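Local coordinates for xyloglucanase (Paenibacillus pabuli, PDB 2JEP), which probably hydrolyses the beta-1,4-glucan backbone of xyloglucan, a plant cell-wall polysaccharide, as a family 5 glycoside hydrolase, at residues A[178-182]-A[261-265]; A[257-261]-A[312-317]. One frame throughout, in Å; residues are numbered along the deposited sequence.

Interaction 1: A[178-182]-A[261-265]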
loop_
_atom_site.group_PDB
_atom_site.type_symbol
_atom_site.label_atom_id
_atom_site.label_comp_id
_atom_site.label_asym_id
_atom_site.label_seq_id
_atom_site.Cartn_x
_atom_site.Cartn_y
_atom_site.Cartn_z
ATOM N N GLU A 178 4.606 -1.886 7.225
ATOM C CA GLU A 178 3.275 -2.370 6.845
ATOM C C GLU A 178 3.333 -3.907 6.859
ATOM O O GLU A 178 4.178 -4.523 6.206
ATOM C CB GLU A 178 2.935 -1.842 5.441
ATOM C CG GLU A 178 1.639 -2.293 4.876
ATOM C CD GLU A 178 1.405 -1.800 3.468
ATOM O OE1 GLU A 178 2.334 -1.240 2.866
ATOM O OE2 GLU A 178 0.271 -1.963 2.959
ATOM N N SER A 179 2.425 -4.502 7.641
ATOM C CA SER A 179 2.553 -5.912 7.984
ATOM C C SER A 179 2.554 -6.858 6.802
ATOM O O SER A 179 3.243 -7.881 6.809
ATOM C CB SER A 179 1.423 -6.294 8.910
ATOM O OG SER A 179 0.157 -6.088 8.297
ATOM N N MET A 180 1.745 -6.504 5.807
ATOM C CA MET A 180 1.536 -7.336 4.627
ATOM C C MET A 180 0.687 -6.500 3.685
ATOM O O MET A 180 0.370 -5.349 4.003
ATOM C CB MET A 180 0.881 -8.674 5.018
ATOM C CG MET A 180 -0.412 -8.509 5.770
ATOM S SD MET A 180 -0.777 -9.919 6.858
ATOM C CE MET A 180 -2.362 -9.443 7.515
ATOM N N ASN A 181 0.390 -7.053 2.516
ATOM C CA ASN A 181 -0.245 -6.285 1.459
ATOM C C ASN A 181 -1.727 -6.631 1.350
ATOM O O ASN A 181 -2.520 -6.177 2.193
ATOM C CB ASN A 181 0.560 -6.455 0.151
ATOM C CG ASN A 181 -0.036 -5.712 -1.017
ATOM O OD1 ASN A 181 -0.421 -4.551 -0.857
ATOM N ND2 ASN A 181 -0.121 -6.366 -2.183
ATOM N N GLU A 182 -2.091 -7.426 0.351
ATOM C CA GLU A 182 -3.471 -7.829 0.085
ATOM C C GLU A 182 -3.577 -9.319 0.365
ATOM O O GLU A 182 -3.092 -10.150 -0.405
ATOM C CB GLU A 182 -3.846 -7.550 -1.373
ATOM C CG GLU A 182 -3.790 -6.080 -1.714
ATOM C CD GLU A 182 -4.081 -5.764 -3.179
ATOM O OE1 GLU A 182 -4.068 -6.691 -4.034
ATOM O OE2 GLU A 182 -4.315 -4.560 -3.479
ATOM N N ILE A 261 -4.368 1.916 9.738
ATOM C CA ILE A 261 -5.147 0.904 9.025
ATOM C C ILE A 261 -5.061 1.139 7.521
ATOM O O ILE A 261 -5.231 2.256 7.045
ATOM C CB ILE A 261 -6.625 0.924 9.451
ATOM C CG1 ILE A 261 -6.774 0.869 10.982
ATOM C CG2 ILE A 261 -7.395 -0.233 8.833
ATOM C CD1 ILE A 261 -6.116 -0.346 11.656
ATOM N N SER A 262 -4.763 0.061 6.792
ATOM C CA SER A 262 -4.619 0.094 5.338
ATOM C C SER A 262 -5.874 -0.342 4.622
ATOM O O SER A 262 -6.493 -1.291 5.053
ATOM C CB SER A 262 -3.522 -0.877 4.954
ATOM O OG SER A 262 -3.476 -1.121 3.572
ATOM N N ALA A 263 -6.225 0.353 3.533
ATOM C CA ALA A 263 -7.178 -0.165 2.542
ATOM C C ALA A 263 -6.692 0.304 1.178
ATOM O O ALA A 263 -5.898 1.272 1.083
ATOM C CB ALA A 263 -8.643 0.320 2.812
ATOM N N HIS A 264 -7.117 -0.413 0.131
ATOM C CA HIS A 264 -6.815 -0.053 -1.251
ATOM C C HIS A 264 -8.107 0.262 -1.987
ATOM O O HIS A 264 -9.148 -0.249 -1.615
ATOM C CB HIS A 264 -6.065 -1.188 -1.958
ATOM C CG HIS A 264 -4.697 -1.450 -1.404
ATOM N ND1 HIS A 264 -3.930 -2.538 -1.770
ATOM C CD2 HIS A 264 -3.995 -0.800 -0.442
ATOM C CE1 HIS A 264 -2.785 -2.502 -1.094
ATOM N NE2 HIS A 264 -2.792 -1.452 -0.287
ATOM N N TYR A 265 -8.031 1.088 -3.023
ATOM C CA TYR A 265 -9.248 1.552 -3.680
ATOM C C TYR A 265 -9.068 1.660 -5.184
ATOM O O TYR A 265 -8.292 2.486 -5.665
ATOM C CB TYR A 265 -9.662 2.909 -3.124
ATOM C CG TYR A 265 -11.073 3.309 -3.483
ATOM C CD1 TYR A 265 -12.145 2.771 -2.798
ATOM C CD2 TYR A 265 -11.347 4.172 -4.546
ATOM C CE1 TYR A 265 -13.446 3.124 -3.138
ATOM C CE2 TYR A 265 -12.640 4.515 -4.876
ATOM C CZ TYR A 265 -13.676 3.989 -4.167
ATOM O OH TYR A 265 -14.989 4.315 -4.469
HETATM O O HOH W 1 -1.532 -0.209 1.843
HETATM O O HOH W 2 -2.027 -3.360 3.128
#
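His264 reaches across to Glu182 and Asn181 by the rim of its imidazole, with ND1, CE1 and NE2 each meeting a different partner. CB merely skirts Glu182 OE2, at 4.1 Å. With CG anti to the carbonyl carbon (chi1 -66°), the ring is carried toward segment 178-182, and ND1 donates to Glu182 OE2 at 2.7 Å. This bond is nearly straight (168°), lies in the imidazole plane and uses the anti lone pair of the oxygen, although carboxylate and ring are turned 53° apart. Next round the rim, CE1 meets Asn181 OD1 at 3.1 Å; that oxygen is itself held by Arg87. NE2, at the far end, hydrogen-bonds to a water 2.8 Å away; that water donates to Glu178 OE2 and is bonded to Ser262 OG as well. A second water links the same carboxylate and hydroxyl, while Arg87 forms a salt bridge with Glu178 OE1. Hydrogen bonds at ND1 and NE2, both in the plane, help fix the turn of the His264 ring. The Asn181-Glu182 pair is consistent with the Asn-Glu signature of family 5. Strand 222-225 runs between the two segments' strands in the barrel wall, Glu323 of strand 319-324 touches His264, and helix 298-313 packs outside on Ala263.

Interaction 2: A[257-261]-A[312-317]. With EDO (1,2-ethanediol), chain D.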
loop_
_atom_site.group_PDB
_atom_site.type_symbol
_atom_site.label_atom_id
_atom_site.label_comp_id
_atom_site.label_asym_id
_atom_site.label_seq_id
_atom_site.Cartn_x
_atom_site.Cartn_y
_atom_site.Cartn_z
ATOM N N LYS A 257 -2.743 5.828 19.649
ATOM C CA LYS A 257 -2.359 4.639 18.890
ATOM C C LYS A 257 -1.049 4.887 18.160
ATOM O O LYS A 257 -0.726 6.032 17.832
ATOM C CB LYS A 257 -3.425 4.291 17.847
ATOM C CG LYS A 257 -4.866 4.362 18.333
ATOM C CD LYS A 257 -5.125 3.409 19.464
ATOM C CE LYS A 257 -6.595 3.410 19.880
ATOM N NZ LYS A 257 -6.980 4.646 20.619
ATOM N N ARG A 258 -0.302 3.815 17.906
ATOM C CA ARG A 258 0.784 3.882 16.918
ATOM C C ARG A 258 0.576 2.789 15.869
ATOM O O ARG A 258 1.529 2.181 15.346
ATOM C CB ARG A 258 2.180 3.784 17.553
ATOM C CG ARG A 258 2.600 5.088 18.261
ATOM C CD ARG A 258 2.816 6.223 17.272
ATOM N NE ARG A 258 3.283 7.448 17.916
ATOM C CZ ARG A 258 2.478 8.304 18.552
ATOM N NH1 ARG A 258 1.158 8.140 18.617
ATOM N NH2 ARG A 258 3.009 9.356 19.146
ATOM N N ILE A 259 -0.706 2.564 15.570
ATOM C CA ILE A 259 -1.112 1.650 14.507
ATOM C C ILE A 259 -2.008 2.411 13.548
ATOM O O ILE A 259 -2.825 3.227 13.964
ATOM C CB ILE A 259 -1.812 0.399 15.062
ATOM C CG1 ILE A 259 -0.828 -0.400 15.918
ATOM C CG2 ILE A 259 -2.367 -0.473 13.918
ATOM C CD1 ILE A 259 -1.468 -1.497 16.681
ATOM N N MET A 260 -1.790 2.181 12.254
ATOM C CA MET A 260 -2.584 2.766 11.168
ATOM C C MET A 260 -3.267 1.616 10.429
ATOM O O MET A 260 -2.761 0.490 10.448
ATOM C CB MET A 260 -1.691 3.469 10.146
ATOM C CG MET A 260 -0.675 4.412 10.693
ATOM S SD MET A 260 0.393 5.028 9.382
ATOM C CE MET A 260 0.976 6.594 10.094
ATOM N N ILE A 261 -4.368 1.916 9.738
ATOM C CA ILE A 261 -5.147 0.904 9.025
ATOM C C ILE A 261 -5.061 1.139 7.521
ATOM O O ILE A 261 -5.231 2.256 7.045
ATOM C CB ILE A 261 -6.625 0.924 9.451
ATOM C CG1 ILE A 261 -6.774 0.869 10.982
ATOM C CG2 ILE A 261 -7.395 -0.233 8.833
ATOM C CD1 ILE A 261 -6.116 -0.346 11.656
ATOM N N PHE A 312 -12.481 3.924 12.057
ATOM C CA PHE A 312 -11.087 3.928 12.477
ATOM C C PHE A 312 -10.548 5.288 12.840
ATOM O O PHE A 312 -9.966 5.445 13.916
ATOM C CB PHE A 312 -10.209 3.250 11.419
ATOM C CG PHE A 312 -10.589 1.833 11.168
ATOM C CD1 PHE A 312 -10.473 0.895 12.183
ATOM C CD2 PHE A 312 -11.051 1.423 9.925
ATOM C CE1 PHE A 312 -10.837 -0.388 11.979
ATOM C CE2 PHE A 312 -11.413 0.104 9.723
ATOM C CZ PHE A 312 -11.292 -0.794 10.748
ATOM N N VAL A 313 -10.681 6.274 11.958
ATOM C CA VAL A 313 -10.054 7.577 12.209
ATOM C C VAL A 313 -10.562 8.183 13.513
ATOM O O VAL A 313 -9.767 8.741 14.301
ATOM C CB VAL A 313 -10.252 8.575 11.040
ATOM C CG1 VAL A 313 -9.583 9.930 11.383
ATOM C CG2 VAL A 313 -9.644 8.015 9.719
ATOM N N THR A 314 -11.869 8.062 13.740
ATOM C CA THR A 314 -12.488 8.610 14.947
ATOM C C THR A 314 -11.996 7.941 16.217
ATOM O O THR A 314 -12.229 8.475 17.312
ATOM C CB THR A 314 -14.027 8.450 14.938
ATOM O OG1 THR A 314 -14.410 7.070 14.869
ATOM C CG2 THR A 314 -14.667 9.254 13.826
ATOM N N GLN A 315 -11.429 6.745 16.094
ATOM C CA GLN A 315 -10.922 6.000 17.257
ATOM C C GLN A 315 -9.433 6.213 17.467
ATOM O O GLN A 315 -8.826 5.577 18.341
ATOM C CB GLN A 315 -11.231 4.515 17.093
ATOM C CG GLN A 315 -12.716 4.181 16.866
ATOM C CD GLN A 315 -13.668 4.882 17.826
ATOM O OE1 GLN A 315 -14.493 5.711 17.417
ATOM N NE2 GLN A 315 -13.559 4.550 19.097
ATOM N N GLY A 316 -8.831 7.073 16.650
ATOM C CA GLY A 316 -7.429 7.419 16.808
ATOM C C GLY A 316 -6.461 6.651 15.913
ATOM O O GLY A 316 -5.244 6.791 16.051
ATOM N N TYR A 317 -6.983 5.876 14.962
ATOM C CA TYR A 317 -6.132 5.161 14.004
ATOM C C TYR A 317 -6.079 5.937 12.686
ATOM O O TYR A 317 -7.109 6.083 12.026
ATOM C CB TYR A 317 -6.688 3.768 13.720
ATOM C CG TYR A 317 -6.754 2.865 14.921
ATOM C CD1 TYR A 317 -5.663 2.103 15.286
ATOM C CD2 TYR A 317 -7.909 2.760 15.693
ATOM C CE1 TYR A 317 -5.685 1.283 16.387
ATOM C CE2 TYR A 317 -7.950 1.924 16.802
ATOM C CZ TYR A 317 -6.838 1.172 17.139
ATOM O OH TYR A 317 -6.864 0.326 18.216
HETATM C C1 EDO D . 6.436 8.864 21.097
HETATM O O1 EDO D . 7.331 7.974 20.415
HETATM C C2 EDO D . 6.633 10.269 20.525
HETATM O O2 EDO D . 5.939 10.394 19.265
HETATM O O HOH W 3 -4.192 7.926 18.330
HETATM O O HOH W 4 -9.737 5.346 20.834
#
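Lys257 and Gly316 bring their CA atoms within 6.1 Å where the chain, having left helix 298-313, turns through a Schellman motif: Gly316 has a positive phi of 97°, Tyr317 N bonds back to Phe312 O at 3.2 Å, and Gly316 N to Val313 O at 3.0 Å. Lys257 then lies along the turn with its aliphatic part over one face of the Tyr317 ring. Its CG sits almost above the centre, 3.8 Å from the centroid, in a CH-pi contact, and CD and CE continue toward the phenol end. In this one of two modelled conformers the chain bends at chi2 (-61°) and again at chi4 (-73°), bringing NZ to Gln315 O at 3.1 Å, nearly in line with the carbonyl bond. A water bonded to both NZ and Gln315 O reinforces that grip, and another joins Lys257 N to Gly316 O. The lysine therefore divides its length between the Tyr317 ring and one carbonyl of the turn, Gln315 O. Tyr317 also offers an edge: CD1 comes 3.3 Å from Ile259 O, a buried carbonyl with no hydrogen-bonding partner in the model. Further along the strand, Ile261 packs against Phe312 and the base of Tyr317. Its CG1 lies over the Phe312 face, displaced toward the rim and 4.2 Å from the centroid, and touches Tyr317 CB at 4.0 Å, while CG2 lies over the CD2-CE2 edge of the same face. Arg258 turns elsewhere, pairing NH1 with Lys257 O and NH2 with an ethanediol probably taken from the crystallisation liquor. Such packing is that of a beta-alpha-beta crossover in a TIM barrel: the chain returns from helix 298-313 to strand 319-324, parallel neighbour of strand 259-265, and the turn closes against the start of the earlier strand.

Overall arrangement
Strand 259-265 carries both contacts, and the centres of the two contacts are about 14 Å apart. Interaction 1 is at the C-terminal part, with its centre about 5 Å from that of the chain; interaction 2 is at the beginning, about 16 Å from it. Alternation along the strand divides the work: Ser262 and His264 face the barrel interior, whereas Ile261, the residue common to both, turns outward to the helix layer. Interaction 1 lies on the side where family 5 enzymes have their active site, and the Glu182 side chain is about 5 Å from a bound calcium ion. Interaction 2, at the opposite end of the strand, is structural packing. One strand thus joins what is probably the lining of the catalytic cleft to the barrel scaffold.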